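NusG domain II-containing protein (Ruminococcus gnavus, PDB 4ESN) is of unknown function but binds a zinc ion through three cysteines in a NusG domain II-like beta domain. Local coordinates at residues P63-L66 / C67-Q70; K71-R75 / T76-I80. One frame throughout, in Å; residues are numbered along the deposited sequence.

Contact 1 of 2, residues P63-L66 / C67-Q70; sequences PDQL and CVHQ. With ZN (zinc ion), chain C.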
loop_
_atom_site.group_PDB
_atom_site.type_symbol
_atom_site.label_atom_id
_atom_site.label_comp_id
_atom_site.label_asym_id
_atom_site.label_seq_id
_atom_site.Cartn_x
_atom_site.Cartn_y
_atom_site.Cartn_z
ATOM N N PRO A 63 -4.375 7.847 -14.455
ATOM C CA PRO A 63 -5.494 8.799 -14.619
ATOM C C PRO A 63 -6.068 9.362 -13.311
ATOM O O PRO A 63 -6.436 10.543 -13.281
ATOM C CB PRO A 63 -6.568 7.969 -15.338
ATOM C CG PRO A 63 -5.861 6.770 -15.879
ATOM C CD PRO A 63 -4.765 6.490 -14.898
ATOM N N ASP A 64 -6.183 8.535 -12.254
ATOM C CA ASP A 64 -6.798 8.966 -10.991
ATOM C C ASP A 64 -5.884 9.895 -10.146
ATOM O O ASP A 64 -6.411 10.685 -9.361
ATOM C CB ASP A 64 -7.270 7.755 -10.149
ATOM C CG ASP A 64 -6.196 6.761 -9.728
ATOM O OD1 ASP A 64 -5.136 7.200 -9.233
ATOM O OD2 ASP A 64 -6.454 5.543 -9.807
ATOM N N GLN A 65 -4.535 9.771 -10.274
ATOM C CA GLN A 65 -3.539 10.586 -9.553
ATOM C C GLN A 65 -3.626 10.386 -8.029
ATOM O O GLN A 65 -3.138 11.234 -7.274
ATOM C CB GLN A 65 -3.709 12.089 -9.903
ATOM C CG GLN A 65 -3.372 12.439 -11.353
ATOM C CD GLN A 65 -1.886 12.383 -11.590
ATOM O OE1 GLN A 65 -1.122 13.197 -11.067
ATOM N NE2 GLN A 65 -1.440 11.385 -12.344
ATOM N N LEU A 66 -4.234 9.283 -7.577
ATOM C CA LEU A 66 -4.444 9.001 -6.156
ATOM C C LEU A 66 -3.126 8.838 -5.392
ATOM O O LEU A 66 -3.026 9.348 -4.276
ATOM C CB LEU A 66 -5.349 7.762 -5.945
ATOM C CG LEU A 66 -6.858 7.971 -6.202
ATOM C CD1 LEU A 66 -7.622 6.643 -6.108
ATOM C CD2 LEU A 66 -7.475 8.977 -5.196
ATOM N N CYS A 67 -2.115 8.157 -5.997
ATOM C CA CYS A 67 -0.797 7.921 -5.374
ATOM C C CYS A 67 -0.099 9.248 -5.073
ATOM O O CYS A 67 0.491 9.397 -4.006
ATOM C CB CYS A 67 0.067 7.039 -6.270
ATOM S SG CYS A 67 0.283 7.676 -7.958
ATOM N N VAL A 68 -0.198 10.218 -6.012
ATOM C CA VAL A 68 0.407 11.547 -5.909
ATOM C C VAL A 68 -0.268 12.354 -4.768
ATOM O O VAL A 68 0.398 13.176 -4.137
ATOM C CB VAL A 68 0.359 12.286 -7.282
ATOM C CG1 VAL A 68 0.651 13.775 -7.141
ATOM C CG2 VAL A 68 1.345 11.656 -8.257
ATOM N N HIS A 69 -1.537 12.066 -4.450
ATOM C CA HIS A 69 -2.242 12.783 -3.397
ATOM C C HIS A 69 -2.086 12.122 -2.015
ATOM O O HIS A 69 -2.505 12.715 -1.023
ATOM C CB HIS A 69 -3.721 13.001 -3.780
ATOM C CG HIS A 69 -3.834 14.019 -4.875
ATOM N ND1 HIS A 69 -3.633 13.675 -6.210
ATOM C CD2 HIS A 69 -3.965 15.363 -4.790
ATOM C CE1 HIS A 69 -3.703 14.808 -6.893
ATOM N NE2 HIS A 69 -3.899 15.853 -6.086
ATOM N N GLN A 70 -1.431 10.957 -1.926
ATOM C CA GLN A 70 -1.182 10.300 -0.632
ATOM C C GLN A 70 -0.130 11.035 0.140
ATOM O O GLN A 70 0.851 11.504 -0.444
ATOM C CB GLN A 70 -0.749 8.823 -0.782
ATOM C CG GLN A 70 -1.768 7.910 -1.470
ATOM C CD GLN A 70 -3.169 8.182 -0.999
ATOM O OE1 GLN A 70 -4.000 8.761 -1.724
ATOM N NE2 GLN A 70 -3.426 7.885 0.268
HETATM ZN ZN ZN C . -1.049 6.457 -9.420
HETATM O O HOH W 1 -2.912 6.027 -8.252
#

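Contact 2 of 2, residues K71-R75 / T76-I80; sequences KAISR and TGESI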
loop_
_atom_site.group_PDB
_atom_site.type_symbol
_atom_site.label_atom_id
_atom_site.label_comp_id
_atom_site.label_asym_id
_atom_site.label_seq_id
_atom_site.Cartn_x
_atom_site.Cartn_y
_atom_site.Cartn_z
ATOM N N LYS A 71 -0.324 11.117 1.458
ATOM C CA LYS A 71 0.598 11.751 2.399
ATOM C C LYS A 71 1.953 11.053 2.370
ATOM O O LYS A 71 2.006 9.829 2.163
ATOM C CB LYS A 71 0.019 11.666 3.825
ATOM C CG LYS A 71 -1.058 12.673 4.086
ATOM C CD LYS A 71 -1.643 12.454 5.451
ATOM C CE LYS A 71 -2.707 13.473 5.769
ATOM N NZ LYS A 71 -2.142 14.729 6.334
ATOM N N ALA A 72 3.042 11.810 2.617
ATOM C CA ALA A 72 4.398 11.274 2.695
ATOM C C ALA A 72 4.471 10.245 3.839
ATOM O O ALA A 72 3.733 10.352 4.820
ATOM C CB ALA A 72 5.403 12.404 2.912
ATOM N N ILE A 73 5.312 9.223 3.674
ATOM C CA ILE A 73 5.448 8.123 4.627
ATOM C C ILE A 73 6.890 8.056 5.147
ATOM O O ILE A 73 7.832 8.308 4.398
ATOM C CB ILE A 73 4.970 6.777 3.989
ATOM C CG1 ILE A 73 5.801 6.399 2.710
ATOM C CG2 ILE A 73 3.465 6.856 3.681
ATOM C CD1 ILE A 73 5.574 4.962 2.116
ATOM N N SER A 74 7.051 7.698 6.430
ATOM C CA SER A 74 8.352 7.598 7.094
ATOM C C SER A 74 8.362 6.520 8.180
ATOM O O SER A 74 9.422 6.227 8.727
ATOM C CB SER A 74 8.741 8.952 7.702
ATOM O OG SER A 74 7.690 9.537 8.460
ATOM N N ARG A 75 7.200 5.941 8.505
ATOM C CA ARG A 75 7.108 4.937 9.581
ATOM C C ARG A 75 6.963 3.517 9.014
ATOM O O ARG A 75 6.270 3.320 8.006
ATOM C CB ARG A 75 5.930 5.254 10.495
ATOM C CG ARG A 75 6.322 5.780 11.835
ATOM C CD ARG A 75 5.353 6.856 12.292
ATOM N NE ARG A 75 5.788 8.173 11.824
ATOM C CZ ARG A 75 5.005 9.055 11.216
ATOM N NH1 ARG A 75 3.718 8.783 11.014
ATOM N NH2 ARG A 75 5.498 10.212 10.800
ATOM N N THR A 76 7.622 2.540 9.671
ATOM C CA THR A 76 7.623 1.145 9.248
ATOM C C THR A 76 6.161 0.645 9.120
ATOM O O THR A 76 5.310 0.908 9.975
ATOM C CB THR A 76 8.541 0.294 10.157
ATOM O OG1 THR A 76 8.749 -0.986 9.565
ATOM C CG2 THR A 76 8.035 0.159 11.599
ATOM N N GLY A 77 5.890 -0.003 7.996
ATOM C CA GLY A 77 4.565 -0.520 7.674
ATOM C C GLY A 77 3.735 0.385 6.786
ATOM O O GLY A 77 2.890 -0.120 6.045
ATOM N N GLU A 78 3.957 1.729 6.845
ATOM C CA GLU A 78 3.216 2.713 6.044
ATOM C C GLU A 78 3.399 2.455 4.559
ATOM O O GLU A 78 4.436 1.924 4.156
ATOM C CB GLU A 78 3.639 4.149 6.372
ATOM C CG GLU A 78 3.183 4.687 7.724
ATOM C CD GLU A 78 3.303 6.200 7.804
ATOM O OE1 GLU A 78 4.443 6.723 7.803
ATOM O OE2 GLU A 78 2.246 6.869 7.800
ATOM N N SER A 79 2.408 2.828 3.734
ATOM C CA SER A 79 2.529 2.597 2.298
ATOM C C SER A 79 1.885 3.682 1.425
ATOM O O SER A 79 1.067 4.486 1.883
ATOM C CB SER A 79 1.947 1.225 1.923
ATOM O OG SER A 79 0.579 1.117 2.277
ATOM N N ILE A 80 2.329 3.714 0.154
ATOM C CA ILE A 80 1.837 4.516 -0.962
ATOM C C ILE A 80 1.685 3.523 -2.114
ATOM O O ILE A 80 2.626 2.772 -2.404
ATOM C CB ILE A 80 2.754 5.721 -1.341
ATOM C CG1 ILE A 80 2.823 6.753 -0.201
ATOM C CG2 ILE A 80 2.279 6.386 -2.691
ATOM C CD1 ILE A 80 3.980 7.782 -0.383
HETATM O O HOH W 2 0.326 7.616 2.546
#

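Contact 1 of 2, residues P63-L66 / C67-Q70
His69 turns the ND1 edge of its imidazole back toward the residue four before it and gives ND1-H to the carbonyl O of Gln65, 2.7 Å from ND1 to O and almost dead straight at 177°. The acceptor lies in the ring plane, yet the nitrogen stands well above the carbonyl plane. With CG anti to the carbonyl carbon (chi1 -71°), the ring hangs beside the backbone N, which itself makes weak bonds to Gln65 O and to Leu66 O, the latter 3.1 Å from His69 N. One carbonyl, Gln65 O, thus takes both the side chain and, weakly, the main chain of His69. Gln65 and Val68 run side by side, OE1 lying 4.0 Å from Val68 CG2, while Gln65 NE2 bonds to the carbonyls of Cys62 and Ala60. Asp64 forms an Asx turn just ahead of helix 66-69: its OD1 accepts from Leu66 N at 2.8 Å, on the anti side but tilted out of the carboxylate plane. The same OD1 takes a hydrogen from a water, which in turn accepts from Cys67 N and sits 2.2 Å from the zinc ion. Asp64 is therefore a second-shell residue, holding the water that completes the site of Cys62, Cys67 and Cys82. Without the carboxylate, as with an alanine here, Leu66 N would probably lose its acceptor and the zinc-bound water one of the groups that orient it. Cys67 SG, set between its backbone N and carbonyl carbon (chi1 55°), reaches the metal at 2.3 Å, and its side chain also packs on Met57 and Ala60 of strand 54-60.

Contact 2 of 2, residues K71-R75 / T76-I80
Glu78 folds back across the turn onto the backbone of Ser74 and Arg75, and each atom of its side chain meets something on the way. CB lies 3.8 Å from Ile73 CB and also close to the carbonyl O of Arg75. CG, anti to the carbonyl carbon (chi1 -72°), passes that same oxygen, and the extended chain carries CD past Arg75 CB. At the tip OE1 is gripped by two backbone N-H groups: Ser74 N at 3.1 Å, coming in nearly along the C-O bond, and Arg75 N at 3.0 Å, on the anti lone pair. OE1 also sits over one face of the Arg75 guanidinium, 3.9 Å from NH1. No guanidinium N-H points at this oxygen, so that pairing is a long salt bridge of charges only; OE2 is 4.0 Å from Arg75 NH1. A type II turn runs from Arg75 to Glu78, closed by Glu78 N bonding to Arg75 O at 3.0 Å. Gly77 takes the positive phi (97°) of its third position, where a side chain would jam against the preceding carbonyl. Farther from the turn, Ile73 and Ile80 meet at an angle, CG1 of Ile73 lying 3.8 Å from CD1 of Ile80, and a water donates to both Lys71 O and Ser79 O. The loop from helix 66-69 thus doubles back into strand 79-82: Ile73 makes a backbone bond with Ala55 of strand 54-60, Gly77, Glu78 and Ile80 bond to strand 87-92, and Ser79 OG pairs with Ser79 OG of the second subunit.

In the fold
The two contacts follow each other along the chain, contact 1 at the surface round helix 66-69 and contact 2, partly buried, leading into strand 79-82. They meet where Ile80 packs on Cys67 and Gln70: Ile80 CG2 is 3.7 Å from Cys67 O. Both lean on strand 54-60 and both reach the second subunit. Their chemistry differs. Residues 63-70 give the zinc ion one thiolate and, through a water, a second-shell carboxylate, whereas in residues 71-80 a carboxylate oxygen accepts two backbone N-H groups beside a turn, next to an isoleucine pair. Strand 79-82 also supplies Cys82, bringing the element entered through contact 2 back to the zinc ion that Cys67 of contact 1 helps to bind.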